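Local coordinates for esterase (Capnocytophaga ochracea, PDB 4W9R), which is of unknown function but has an alpha/beta-hydrolase domain of the putative esterase family, followed by C-terminal helices, at residues A121-G126 / A219-G224; K242-Q247 / Y285-S290. One frame throughout, in Å; residues are numbered along the deposited sequence.

Interaction 1: A121-G126 / A219-G224; sequences ASEEAG and AAKLQG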
ATOM      1  N   ALA B 121       6.370  12.855  -1.440  1.00 17.59           N
ATOM      2  CA  ALA B 121       7.749  12.757  -0.983  1.00 23.07           C
ATOM      3  C   ALA B 121       7.829  12.275   0.460  1.00 25.38           C
ATOM      4  O   ALA B 121       6.851  12.349   1.205  1.00 32.90           O
ATOM      5  CB  ALA B 121       8.447  14.099  -1.132  1.00 19.66           C
ATOM      6  N   SER B 122       8.999  11.777   0.847  1.00 17.85           N
ATOM      7  CA  SER B 122       9.211  11.296   2.205  1.00 18.40           C
ATOM      8  C   SER B 122      10.519  11.821   2.795  1.00 26.57           C
ATOM      9  O   SER B 122      11.405  12.265   2.063  1.00 27.04           O
ATOM     10  CB  SER B 122       9.197   9.764   2.240  1.00 20.25           C
ATOM     11  OG  SER B 122      10.300   9.222   1.536  1.00 22.34           O
ATOM     12  N   GLU B 123      10.620  11.765   4.123  1.00 18.50           N
ATOM     13  CA  GLU B 123      11.805  12.222   4.854  1.00 21.19           C
ATOM     14  C   GLU B 123      12.140  13.682   4.549  1.00 26.97           C
ATOM     15  O   GLU B 123      11.273  14.551   4.630  1.00 34.14           O
ATOM     16  CB  GLU B 123      13.007  11.323   4.549  1.00 25.37           C
ATOM     17  CG  GLU B 123      12.951   9.953   5.224  1.00 25.20           C
ATOM     18  CD  GLU B 123      11.980   8.996   4.554  1.00 40.37           C
ATOM     19  OE1 GLU B 123      12.122   8.759   3.335  1.00 45.60           O
ATOM     20  OE2 GLU B 123      11.077   8.481   5.248  1.00 37.01           O
ATOM     21  N   GLU B 124      13.396  13.950   4.204  1.00 22.91           N
ATOM     22  CA  GLU B 124      13.835  15.316   3.929  1.00 25.10           C
ATOM     23  C   GLU B 124      13.068  15.925   2.759  1.00 26.77           C
ATOM     24  O   GLU B 124      12.626  17.072   2.825  1.00 31.85           O
ATOM     25  CB  GLU B 124      15.339  15.360   3.648  1.00 30.16           C
ATOM     26  CG  GLU B 124      16.220  15.090   4.862  1.00 47.77           C
ATOM     27  CD  GLU B 124      16.371  13.610   5.162  1.00 67.75           C
ATOM     28  OE1 GLU B 124      15.924  12.784   4.336  1.00 69.57           O
ATOM     29  OE2 GLU B 124      16.939  13.273   6.222  1.00 70.32           O
ATOM     30  N   ALA B 125      12.912  15.150   1.690  1.00 22.81           N
ATOM     31  CA  ALA B 125      12.150  15.598   0.529  1.00 26.08           C
ATOM     32  C   ALA B 125      10.687  15.831   0.900  1.00 34.29           C
ATOM     33  O   ALA B 125      10.027  16.706   0.339  1.00 24.58           O
ATOM     34  CB  ALA B 125      12.259  14.588  -0.601  1.00 16.04           C
ATOM     35  N   GLY B 126      10.190  15.042   1.849  1.00 26.47           N
ATOM     36  CA  GLY B 126       8.830  15.189   2.333  1.00 28.08           C
ATOM     37  C   GLY B 126       8.590  16.547   2.964  1.00 27.81           C
ATOM     38  O   GLY B 126       7.513  17.124   2.826  1.00 41.46           O
ATOM     39  N   ALA B 219       6.104   1.141   7.137  1.00 33.24           N
ATOM     40  CA  ALA B 219       4.753   0.610   7.019  1.00 31.85           C
ATOM     41  C   ALA B 219       3.730   1.741   7.045  1.00 34.39           C
ATOM     42  O   ALA B 219       2.682   1.661   6.405  1.00 31.00           O
ATOM     43  CB  ALA B 219       4.473  -0.386   8.129  1.00 26.05           C
ATOM     44  N   ALA B 220       4.043   2.794   7.792  1.00 27.68           N
ATOM     45  CA  ALA B 220       3.158   3.947   7.898  1.00 24.80           C
ATOM     46  C   ALA B 220       3.130   4.743   6.599  1.00 31.11           C
ATOM     47  O   ALA B 220       2.092   5.285   6.219  1.00 30.23           O
ATOM     48  CB  ALA B 220       3.581   4.836   9.053  1.00 25.22           C
ATOM     49  N   LYS B 221       4.272   4.812   5.922  1.00 20.70           N
ATOM     50  CA  LYS B 221       4.364   5.548   4.668  1.00 22.96           C
ATOM     51  C   LYS B 221       3.505   4.906   3.584  1.00 30.15           C
ATOM     52  O   LYS B 221       2.872   5.604   2.793  1.00 35.90           O
ATOM     53  CB  LYS B 221       5.818   5.648   4.204  1.00 23.59           C
ATOM     54  CG  LYS B 221       6.672   6.553   5.074  1.00 20.95           C
ATOM     55  CD  LYS B 221       7.983   6.917   4.396  1.00 23.14           C
ATOM     56  CE  LYS B 221       8.930   5.734   4.334  1.00 24.02           C
ATOM     57  NZ  LYS B 221      10.242   6.120   3.747  1.00 19.75           N
ATOM     58  N   LEU B 222       3.483   3.576   3.551  1.00 27.77           N
ATOM     59  CA  LEU B 222       2.647   2.854   2.598  1.00 23.50           C
ATOM     60  C   LEU B 222       1.178   3.166   2.837  1.00 26.58           C
ATOM     61  O   LEU B 222       0.429   3.433   1.898  1.00 30.97           O
ATOM     62  CB  LEU B 222       2.877   1.346   2.692  1.00 19.51           C
ATOM     63  CG  LEU B 222       4.211   0.796   2.191  1.00 25.17           C
ATOM     64  CD1 LEU B 222       4.225  -0.719   2.298  1.00 21.87           C
ATOM     65  CD2 LEU B 222       4.491   1.241   0.763  1.00 17.50           C
ATOM     66  N   GLN B 223       0.776   3.134   4.103  1.00 27.38           N
ATOM     67  CA  GLN B 223      -0.603   3.421   4.469  1.00 34.11           C
ATOM     68  C   GLN B 223      -0.936   4.884   4.204  1.00 30.96           C
ATOM     69  O   GLN B 223      -2.084   5.228   3.929  1.00 38.68           O
ATOM     70  CB  GLN B 223      -0.851   3.071   5.936  1.00 30.22           C
ATOM     71  CG  GLN B 223      -0.630   1.602   6.261  1.00 33.08           C
ATOM     72  CD  GLN B 223      -0.852   1.291   7.726  1.00 35.17           C
ATOM     73  OE1 GLN B 223      -1.945   1.490   8.258  1.00 42.29           O
ATOM     74  NE2 GLN B 223       0.190   0.805   8.391  1.00 30.82           N
ATOM     75  N   GLY B 224       0.080   5.739   4.280  1.00 24.05           N
ATOM     76  CA  GLY B 224      -0.090   7.153   4.007  1.00 23.95           C
ATOM     77  C   GLY B 224      -0.469   7.410   2.562  1.00 30.31           C
ATOM     78  O   GLY B 224      -1.354   8.217   2.278  1.00 33.08           O
TER
HETATM   79  O   HOH W   1      10.494   6.271   1.045  1.00 38.84           O
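Lys221 reaches from helix 217-232 to the carboxylate of Glu123, and this is the one salt bridge between the two segments. The shorter arm runs from Lys221 NZ to Glu123 OE2 at 2.9 Å, arriving on the syn side of the oxygen and 19° out of the carboxylate plane; a second arm, from the same NZ to Glu123 OE1, is weak at 3.3 Å. The lysine chain bends once, at chi3, and meets the glutamate chain at about a right angle.

Further hydrogen bonds close the cluster. Ser122 OG donates to Glu123 OE1 at 2.6 Å from above the carboxylate plane, while a water accepts from Lys221 NZ at 2.7 Å and donates to Ser122 OG at 3.0 Å. With Asn148 also bonded to OE2, both carboxylate oxygens are engaged. Apolar contact is slight: Ser122 CB lies 3.8 Å from Lys221 CD.

Glu123, with phi 57° and psi -130° between strand 116-122 and helix 123-128, is consistent with a nucleophile elbow, probably the position that holds the nucleophile in hydrolases of this fold. In the strand before it, Ala121 pairs with Val145 and Leu147 of strand 143-149. Helix 43-59 packs against Ser122 through Leu46, and helix 217-232 lies on Phe212 of strand 205-213, with Tyr56 of the second subunit against Lys221.

Interaction 2: K242-Q247 / Y285-S290; sequences KEFKTQ and YTAINS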
ATOM      1  N   LYS B 242     -25.517   3.850   0.382  1.00 38.81           N
ATOM      2  CA  LYS B 242     -25.667   4.685   1.567  1.00 35.33           C
ATOM      3  C   LYS B 242     -25.776   6.155   1.181  1.00 41.72           C
ATOM      4  O   LYS B 242     -26.605   6.886   1.718  1.00 38.08           O
ATOM      5  CB  LYS B 242     -24.492   4.474   2.522  1.00 36.56           C
ATOM      6  CG  LYS B 242     -24.486   5.400   3.726  1.00 45.98           C
ATOM      7  CD  LYS B 242     -25.599   5.057   4.700  1.00 52.53           C
ATOM      8  CE  LYS B 242     -25.472   5.873   5.975  1.00 71.32           C
ATOM      9  NZ  LYS B 242     -26.488   5.483   6.990  1.00 88.88           N
ATOM     10  N   GLU B 243     -24.932   6.580   0.244  1.00 46.50           N
ATOM     11  CA  GLU B 243     -24.954   7.950  -0.256  1.00 47.33           C
ATOM     12  C   GLU B 243     -26.276   8.245  -0.955  1.00 48.54           C
ATOM     13  O   GLU B 243     -26.888   9.291  -0.739  1.00 51.15           O
ATOM     14  CB  GLU B 243     -23.782   8.188  -1.213  1.00 43.68           C
ATOM     15  CG  GLU B 243     -23.720   9.592  -1.803  1.00 46.27           C
ATOM     16  CD  GLU B 243     -22.568   9.760  -2.779  1.00 54.19           C
ATOM     17  OE1 GLU B 243     -21.764   8.814  -2.921  1.00 59.94           O
ATOM     18  OE2 GLU B 243     -22.467  10.835  -3.408  1.00 46.04           O
ATOM     19  N   PHE B 244     -26.709   7.307  -1.790  1.00 48.72           N
ATOM     20  CA  PHE B 244     -27.975   7.415  -2.506  1.00 44.33           C
ATOM     21  C   PHE B 244     -29.154   7.513  -1.544  1.00 41.88           C
ATOM     22  O   PHE B 244     -30.015   8.381  -1.685  1.00 43.01           O
ATOM     23  CB  PHE B 244     -28.146   6.212  -3.439  1.00 37.28           C
ATOM     24  CG  PHE B 244     -29.553   6.002  -3.919  1.00 38.94           C
ATOM     25  CD1 PHE B 244     -30.088   6.802  -4.914  1.00 45.60           C
ATOM     26  CD2 PHE B 244     -30.334   4.988  -3.388  1.00 40.97           C
ATOM     27  CE1 PHE B 244     -31.381   6.603  -5.362  1.00 50.66           C
ATOM     28  CE2 PHE B 244     -31.626   4.784  -3.831  1.00 39.40           C
ATOM     29  CZ  PHE B 244     -32.150   5.592  -4.821  1.00 44.72           C
ATOM     30  N   LYS B 245     -29.176   6.625  -0.558  1.00 39.52           N
ATOM     31  CA  LYS B 245     -30.268   6.559   0.404  1.00 48.41           C
ATOM     32  C   LYS B 245     -30.317   7.801   1.293  1.00 52.04           C
ATOM     33  O   LYS B 245     -31.373   8.167   1.810  1.00 67.36           O
ATOM     34  CB  LYS B 245     -30.127   5.295   1.258  1.00 50.08           C
ATOM     35  CG  LYS B 245     -31.387   4.870   1.984  1.00 66.00           C
ATOM     36  CD  LYS B 245     -31.231   3.466   2.555  1.00 79.89           C
ATOM     37  CE  LYS B 245     -30.925   2.452   1.458  1.00 76.17           C
ATOM     38  NZ  LYS B 245     -30.793   1.062   1.982  1.00 67.30           N
ATOM     39  N   THR B 246     -29.168   8.451   1.458  1.00 46.10           N
ATOM     40  CA  THR B 246     -29.043   9.598   2.352  1.00 45.11           C
ATOM     41  C   THR B 246     -29.098  10.936   1.621  1.00 42.37           C
ATOM     42  O   THR B 246     -29.984  11.747   1.864  1.00 60.33           O
ATOM     43  CB  THR B 246     -27.735   9.534   3.160  1.00 55.41           C
ATOM     44  OG1 THR B 246     -27.715   8.336   3.946  1.00 45.39           O
ATOM     45  CG2 THR B 246     -27.621  10.740   4.081  1.00 69.51           C
ATOM     46  N   GLN B 247     -28.126  11.177   0.748  1.00 46.07           N
ATOM     47  CA  GLN B 247     -27.988  12.478   0.101  1.00 52.09           C
ATOM     48  C   GLN B 247     -28.936  12.696  -1.081  1.00 50.12           C
ATOM     49  O   GLN B 247     -29.142  13.832  -1.508  1.00 58.67           O
ATOM     50  CB  GLN B 247     -26.544  12.672  -0.367  1.00 55.57           C
ATOM     51  CG  GLN B 247     -25.514  12.474   0.729  1.00 54.63           C
ATOM     52  CD  GLN B 247     -25.695  13.442   1.880  1.00 60.58           C
ATOM     53  OE1 GLN B 247     -25.549  13.071   3.045  1.00 66.52           O
ATOM     54  NE2 GLN B 247     -26.008  14.693   1.560  1.00 58.14           N
ATOM     55  N   TYR B 285     -31.919   8.609 -11.557  1.00 38.92           N
ATOM     56  CA  TYR B 285     -33.225   8.306 -12.132  1.00 33.36           C
ATOM     57  C   TYR B 285     -34.173   7.696 -11.101  1.00 41.46           C
ATOM     58  O   TYR B 285     -35.350   8.050 -11.045  1.00 52.80           O
ATOM     59  CB  TYR B 285     -33.061   7.363 -13.326  1.00 31.64           C
ATOM     60  CG  TYR B 285     -34.355   6.869 -13.934  1.00 29.33           C
ATOM     61  CD1 TYR B 285     -35.143   7.705 -14.715  1.00 34.59           C
ATOM     62  CD2 TYR B 285     -34.778   5.561 -13.742  1.00 21.55           C
ATOM     63  CE1 TYR B 285     -36.322   7.252 -15.279  1.00 32.76           C
ATOM     64  CE2 TYR B 285     -35.956   5.100 -14.301  1.00 30.96           C
ATOM     65  CZ  TYR B 285     -36.722   5.949 -15.069  1.00 34.87           C
ATOM     66  OH  TYR B 285     -37.894   5.493 -15.628  1.00 41.03           O
ATOM     67  N   THR B 286     -33.652   6.783 -10.288  1.00 38.36           N
ATOM     68  CA  THR B 286     -34.449   6.123  -9.259  1.00 35.62           C
ATOM     69  C   THR B 286     -34.912   7.123  -8.201  1.00 38.83           C
ATOM     70  O   THR B 286     -36.055   7.073  -7.745  1.00 40.00           O
ATOM     71  CB  THR B 286     -33.659   4.985  -8.581  1.00 33.29           C
ATOM     72  OG1 THR B 286     -33.239   4.038  -9.571  1.00 42.44           O
ATOM     73  CG2 THR B 286     -34.517   4.274  -7.547  1.00 31.06           C
ATOM     74  N   ALA B 287     -34.019   8.031  -7.820  1.00 32.34           N
ATOM     75  CA  ALA B 287     -34.337   9.058  -6.835  1.00 32.52           C
ATOM     76  C   ALA B 287     -35.375  10.027  -7.386  1.00 45.07           C
ATOM     77  O   ALA B 287     -36.245  10.507  -6.658  1.00 48.65           O
ATOM     78  CB  ALA B 287     -33.079   9.805  -6.423  1.00 41.86           C
ATOM     79  N   ILE B 288     -35.268  10.312  -8.680  1.00 44.95           N
ATOM     80  CA  ILE B 288     -36.216  11.176  -9.370  1.00 35.06           C
ATOM     81  C   ILE B 288     -37.630  10.607  -9.288  1.00 40.89           C
ATOM     82  O   ILE B 288     -38.587  11.331  -9.007  1.00 44.72           O
ATOM     83  CB  ILE B 288     -35.807  11.370 -10.846  1.00 34.07           C
ATOM     84  CG1 ILE B 288     -34.709  12.429 -10.954  1.00 29.18           C
ATOM     85  CG2 ILE B 288     -37.001  11.765 -11.701  1.00 35.96           C
ATOM     86  CD1 ILE B 288     -34.107  12.548 -12.336  1.00 28.74           C
ATOM     87  N   ASN B 289     -37.751   9.302  -9.511  1.00 34.39           N
ATOM     88  CA  ASN B 289     -39.050   8.639  -9.497  1.00 41.19           C
ATOM     89  C   ASN B 289     -39.671   8.559  -8.106  1.00 50.51           C
ATOM     90  O   ASN B 289     -40.889   8.653  -7.960  1.00 61.31           O
ATOM     91  CB  ASN B 289     -38.930   7.232 -10.083  1.00 34.34           C
ATOM     92  CG  ASN B 289     -38.631   7.245 -11.567  1.00 40.63           C
ATOM     93  OD1 ASN B 289     -38.896   8.231 -12.257  1.00 51.22           O
ATOM     94  ND2 ASN B 289     -38.084   6.146 -12.070  1.00 36.58           N
ATOM     95  N   SER B 290     -38.834   8.382  -7.088  1.00 53.25           N
ATOM     96  CA  SER B 290     -39.325   8.210  -5.724  1.00 55.19           C
ATOM     97  C   SER B 290     -39.893   9.508  -5.149  1.00 54.81           C
ATOM     98  O   SER B 290     -40.848   9.482  -4.374  1.00 59.16           O
ATOM     99  CB  SER B 290     -38.211   7.680  -4.818  1.00 51.65           C
ATOM    100  OG  SER B 290     -37.157   8.617  -4.700  1.00 65.17           O
TER
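Phe244 carries the contact from helix 241-248, setting its ring against Thr286 and Ala287 of helix 278-290. At the start of the segment, the backbone nitrogens of Lys242 and Glu243 are bonded to the carboxylate of Glu181 of the second subunit, while Glu243 OE2 is bonded to the hydroxyl of Tyr258. Phe244 comes next, its CG anti to the backbone N (chi1 163°), which extends the ring away from its own helix. The far end of the ring does the touching: CE1 meets Ala287 CB at 3.8 Å, and CZ meets Thr286 CG2, also at 3.8 Å. Both methyls approach obliquely, whereas Ala287 N lies in the ring plane at its edge. The threonine presents its methyl to the ring; its hydroxyl is bonded to Met282 O within its own helix. Two residues on, Thr246 OG1 turns back to Lys242 O at 2.9 Å, tying its side chain to the helix where the backbone widens into a pi-type turn. Gln247 then packs on Tyr258 of helix 255-270. With an alanine at Phe244, the Thr286 methyl and Ala287 CB would probably lose their aromatic neighbour and a gap would open between the helices. The side-chain contact is apolar, resting on the shape and reach of one ring: van der Waals and hydrophobic packing joins the two helices here, with no directional bond between the side chains.

Interactions 1 and 2 belong to different parts of the chain and do not touch: their centres are 39 Å apart and their nearest atoms about 21 Å, on opposite sides of the chain's centre. They follow one another in sequence, helix 217-232 of interaction 1 being succeeded by helix 241-248 of interaction 2, where the chain passes from the hydrolase domain into the C-terminal helices. Interaction 1 lies at the probable nucleophile-elbow position of the hydrolase fold, whereas interaction 2 is packing between helices far from it. Their chemistry differs accordingly, charged and hydrated against apolar. Both lie beside the second subunit, so dimer contacts involve both parts of the chain.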